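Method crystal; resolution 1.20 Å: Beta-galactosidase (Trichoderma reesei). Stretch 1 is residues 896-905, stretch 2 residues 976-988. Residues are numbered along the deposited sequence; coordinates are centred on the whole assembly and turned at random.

Stretch 1 (896-905) PAQEYDIPLS
Stretch 2 976-988: KSKSPILTGRERV

When an antiparallel pairing slips its register, side chains can help to fill what the backbone leaves open. The pairing of residues 896-905 with 976-988 in this beta-galactosidase illustrates the principle: the contact buries 901 Å², both sides summed, and contains two short antiparallel ladders separated by loops.

In the first ladder Tyr 900 faces Leu 982 as a non-hydrogen-bonded pair (CA to CA, 4.5 Å), and Asp 901 faces Ile 981 as a hydrogen-bonded pair (5.0 Å between CA atoms). Asp 901 N donates to Ile 981 O at 2.8 Å, and Ile 981 N returns a bond to Asp 901 O at 3.0 Å; Thr 983 N extends the pattern to Glu 899 O at 2.9 Å. Phi/psi values are extended, -133/145 at Tyr 900 and -95/115 at Asp 901, against -110/121 at Ile 981 and -68/124 at Leu 982. The register then shifts by one residue. In the second ladder Leu 904 lies across from Ser 977 (CA to CA, 4.7 Å), while Ser 905 and Lys 976 exchange two bonds, Ser 905 N to Lys 976 O at 2.9 Å and Lys 976 N to Ser 905 O at 2.8 Å. Lys 978 N donates to Pro 903 O at 3.0 Å. The close strands also bring Tyr 900 CA within 3.2 Å of Ile 981 O, a CA-H...O contact.

Tyr 900 and Leu 982 share one face of the first ladder. With chi1 m and chi2 -89°, the tyrosine offers a flat surface; Leu 982, chi1 t and chi2 p, lays its CD1 over the ring, 4.0 Å from the centroid of Tyr 900 in a CH-pi contact. Pro 980 CB meets Tyr 900 CD1 at 3.9 Å and Ile 902 CG1, also at 3.9 Å, so the proline is a bump held between ring and aliphatic chain. Ile 902 (m, t) places CG2 3.9 Å from Ser 977 CB, and Leu 904 (m, t) sets CD2 3.7 Å from that same CB, packing the small serine against two branched chains. Pro 903 CB rests 3.9 Å from Lys 978 CG, using the lysine's aliphatic stem while its end leads away.

Asp 901 (chi1 t) projects from the other face, its CB 4.2 Å from Ile 981 CB (chi1 m). Thr 983 (chi1 t) points toward the first stretch, its CG2 3.8 Å from Asp 901 N and 3.9 Å from Tyr 900 C. Arg 985 reaches across with chi1 p and an otherwise extended chain, and Asp 901 CB lies over one face of its guanidinium. The salt bridge from Asp 901 OD1 to Arg 985 NH1 is long, 3.7 Å, and rests on charge alone; the oxygen lies well out of the guanidinium plane. Two waters flank the pair: one donates to Asp 901 OD2 at 2.7 Å and accepts from Arg 985 NH1 at 2.9 Å, another donates to Asp 901 OD1 at 2.7 Å and accepts from Arg 985 NH1 at 3.1 Å. At the guanidinium edge, Arg 985 NH2 donates to Ala 897 O at 3.2 Å, tying the side chain to the helical-phi/psi turn of 897-899.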

# COMPACT_ATOMS: atom_id res chain seq x y z
N PRO A 896 1.05 23.71 -13.78
CA PRO A 896 2.06 24.30 -12.88
C PRO A 896 2.56 23.33 -11.81
O PRO A 896 2.39 23.54 -10.61
CB PRO A 896 1.29 25.48 -12.28
CG PRO A 896 -0.14 24.96 -12.19
CD PRO A 896 -0.31 24.17 -13.46
N ALA A 897 3.24 22.29 -12.28
CA ALA A 897 3.70 21.17 -11.43
C ALA A 897 4.84 21.58 -10.51
O ALA A 897 5.06 20.99 -9.45
CB ALA A 897 4.14 20.02 -12.34
N GLN A 898 5.60 22.62 -10.87
CA GLN A 898 6.61 23.13 -9.97
C GLN A 898 5.97 23.62 -8.65
O GLN A 898 6.52 23.40 -7.59
CB GLN A 898 7.38 24.27 -10.64
CG GLN A 898 8.75 24.44 -9.99
CD GLN A 898 9.39 25.64 -10.68
OE1 GLN A 898 8.89 26.05 -11.74
NE2 GLN A 898 10.45 26.17 -10.08
N GLU A 899 4.84 24.30 -8.73
CA GLU A 899 4.21 24.90 -7.54
C GLU A 899 3.10 24.06 -6.97
O GLU A 899 2.82 24.26 -5.76
CB GLU A 899 3.65 26.30 -7.85
CG GLU A 899 4.73 27.25 -8.39
CD GLU A 899 5.13 27.11 -9.84
OE1 GLU A 899 4.36 26.63 -10.73
OE2 GLU A 899 6.29 27.48 -10.20
N TYR A 900 2.48 23.18 -7.75
CA TYR A 900 1.29 22.48 -7.28
C TYR A 900 1.39 20.99 -7.57
O TYR A 900 1.89 20.59 -8.63
CB TYR A 900 0.01 22.96 -8.02
CG TYR A 900 -0.25 24.42 -7.67
CD1 TYR A 900 -1.01 24.72 -6.55
CD2 TYR A 900 0.28 25.43 -8.42
CE1 TYR A 900 -1.28 26.05 -6.18
CE2 TYR A 900 0.05 26.76 -8.09
CZ TYR A 900 -0.71 27.04 -6.98
OH TYR A 900 -0.94 28.36 -6.65
N ASP A 901 0.84 20.22 -6.65
CA ASP A 901 0.59 18.77 -6.86
C ASP A 901 -0.84 18.67 -7.35
O ASP A 901 -1.79 18.97 -6.58
CB ASP A 901 0.84 18.07 -5.54
CG ASP A 901 0.54 16.59 -5.53
OD1 ASP A 901 0.10 16.04 -6.56
OD2 ASP A 901 0.74 15.94 -4.47
N ILE A 902 -1.06 18.22 -8.57
CA ILE A 902 -2.39 18.15 -9.17
C ILE A 902 -2.61 16.71 -9.60
O ILE A 902 -2.20 16.35 -10.71
CB ILE A 902 -2.55 19.10 -10.37
CG1 ILE A 902 -2.23 20.55 -10.00
CG2 ILE A 902 -3.93 18.95 -10.98
CD1 ILE A 902 -1.97 21.49 -11.17
N PRO A 903 -3.21 15.85 -8.81
CA PRO A 903 -3.47 14.47 -9.22
C PRO A 903 -4.41 14.36 -10.42
O PRO A 903 -5.44 14.98 -10.45
CB PRO A 903 -4.13 13.87 -7.97
CG PRO A 903 -3.63 14.73 -6.85
CD PRO A 903 -3.62 16.14 -7.42
N LEU A 904 -3.99 13.52 -11.39
CA LEU A 904 -4.78 13.31 -12.62
C LEU A 904 -5.22 11.88 -12.73
O LEU A 904 -4.47 10.95 -12.32
CB LEU A 904 -3.94 13.66 -13.85
CG LEU A 904 -3.67 15.18 -13.97
CD1 LEU A 904 -2.80 15.41 -15.22
CD2 LEU A 904 -4.94 16.00 -14.03
N SER A 905 -6.40 11.64 -13.33
CA SER A 905 -6.85 10.28 -13.51
C SER A 905 -7.69 10.21 -14.76
O SER A 905 -8.19 11.25 -15.22
CB SER A 905 -7.73 9.80 -12.34
OG SER A 905 -8.72 10.79 -12.12
N LYS A 976 -9.64 13.68 -15.31
CA LYS A 976 -10.12 14.35 -14.10
C LYS A 976 -8.94 14.81 -13.25
O LYS A 976 -7.92 14.12 -13.11
CB LYS A 976 -11.05 13.43 -13.27
CG LYS A 976 -12.25 13.11 -14.17
CD LYS A 976 -13.09 14.33 -14.49
CE LYS A 976 -14.46 13.93 -15.01
NZ LYS A 976 -15.49 14.99 -14.86
N SER A 977 -9.09 15.99 -12.65
CA SER A 977 -8.08 16.51 -11.74
C SER A 977 -8.70 16.63 -10.33
O SER A 977 -9.89 16.89 -10.18
CB SER A 977 -7.51 17.84 -12.17
OG SER A 977 -8.58 18.80 -12.23
N LYS A 978 -7.85 16.45 -9.32
CA LYS A 978 -8.27 16.76 -7.94
C LYS A 978 -7.85 18.19 -7.68
O LYS A 978 -7.11 18.81 -8.45
CB LYS A 978 -7.64 15.77 -6.99
CG LYS A 978 -7.93 14.31 -7.33
CD LYS A 978 -9.39 13.94 -7.21
CE LYS A 978 -9.64 12.57 -7.87
NZ LYS A 978 -11.06 12.17 -7.67
N SER A 979 -8.35 18.73 -6.58
CA SER A 979 -8.05 20.13 -6.23
C SER A 979 -6.55 20.34 -6.10
O SER A 979 -5.86 19.54 -5.41
CB SER A 979 -8.80 20.44 -4.92
OG SER A 979 -8.64 21.83 -4.58
N PRO A 980 -6.00 21.38 -6.72
CA PRO A 980 -4.54 21.54 -6.67
C PRO A 980 -4.02 21.78 -5.26
O PRO A 980 -4.63 22.54 -4.49
CB PRO A 980 -4.27 22.81 -7.52
CG PRO A 980 -5.58 23.40 -7.83
CD PRO A 980 -6.65 22.43 -7.51
N ILE A 981 -2.90 21.16 -4.94
CA ILE A 981 -2.28 21.37 -3.63
C ILE A 981 -1.00 22.18 -3.80
O ILE A 981 -0.10 21.76 -4.50
CB ILE A 981 -1.94 19.99 -3.00
CG1 ILE A 981 -3.26 19.20 -2.86
CG2 ILE A 981 -1.16 20.17 -1.71
CD1 ILE A 981 -3.02 17.71 -3.02
N LEU A 982 -0.95 23.34 -3.15
CA LEU A 982 0.28 24.13 -3.19
C LEU A 982 1.34 23.37 -2.43
O LEU A 982 1.09 23.00 -1.27
CB LEU A 982 -0.02 25.49 -2.55
CG LEU A 982 1.13 26.50 -2.61
CD1 LEU A 982 1.44 26.91 -4.03
CD2 LEU A 982 0.79 27.71 -1.75
N THR A 983 2.49 23.09 -3.08
CA THR A 983 3.36 22.05 -2.56
C THR A 983 4.79 22.50 -2.32
O THR A 983 5.36 23.29 -3.10
CB THR A 983 3.33 20.81 -3.50
OG1 THR A 983 4.05 19.75 -2.87
CG2 THR A 983 4.08 21.07 -4.81
N GLY A 984 5.38 21.94 -1.25
CA GLY A 984 6.77 22.14 -0.87
C GLY A 984 7.56 20.85 -1.09
O GLY A 984 8.65 20.74 -0.56
N ARG A 985 7.02 19.91 -1.88
CA ARG A 985 7.73 18.67 -2.19
C ARG A 985 8.97 18.92 -3.00
O ARG A 985 9.15 20.00 -3.62
CB ARG A 985 6.81 17.74 -2.99
CG ARG A 985 6.61 18.25 -4.42
CD ARG A 985 5.54 17.40 -5.12
NE ARG A 985 5.23 18.04 -6.41
CZ ARG A 985 4.38 17.50 -7.28
NH1 ARG A 985 3.78 16.34 -7.04
NH2 ARG A 985 4.13 18.14 -8.42
N GLU A 986 9.83 17.92 -3.08
CA GLU A 986 10.93 17.94 -4.04
C GLU A 986 10.36 17.65 -5.41
O GLU A 986 9.38 16.92 -5.60
CB GLU A 986 12.00 16.90 -3.69
CG GLU A 986 12.69 17.11 -2.37
CD GLU A 986 13.44 18.38 -2.13
OE1 GLU A 986 14.19 18.77 -3.05
OE2 GLU A 986 13.34 19.03 -1.07
N ARG A 987 10.95 18.26 -6.44
CA ARG A 987 10.41 18.20 -7.79
C ARG A 987 10.35 16.78 -8.33
O ARG A 987 11.24 15.96 -8.07
CB ARG A 987 11.26 19.12 -8.70
CG ARG A 987 10.88 20.59 -8.49
CD ARG A 987 11.21 21.55 -9.59
NE ARG A 987 12.16 22.56 -9.18
CZ ARG A 987 12.81 22.93 -8.11
NH1 ARG A 987 12.74 22.35 -6.92
NH2 ARG A 987 13.62 24.00 -8.24
N VAL A 988 9.30 16.53 -9.11
CA VAL A 988 9.08 15.24 -9.74
C VAL A 988 9.71 15.23 -11.13
O VAL A 988 9.40 16.05 -11.96
CB VAL A 988 7.59 14.90 -9.87
CG1 VAL A 988 7.38 13.49 -10.46
CG2 VAL A 988 6.87 15.00 -8.53
O HOH W 1 6.75 20.22 -7.44
O HOH W 2 7.21 18.45 -9.74
O HOH W 3 8.49 21.24 -5.98
O HOH W 4 4.50 25.83 -4.14
O HOH W 5 3.16 14.83 -4.65
O HOH W 6 1.45 15.25 -8.80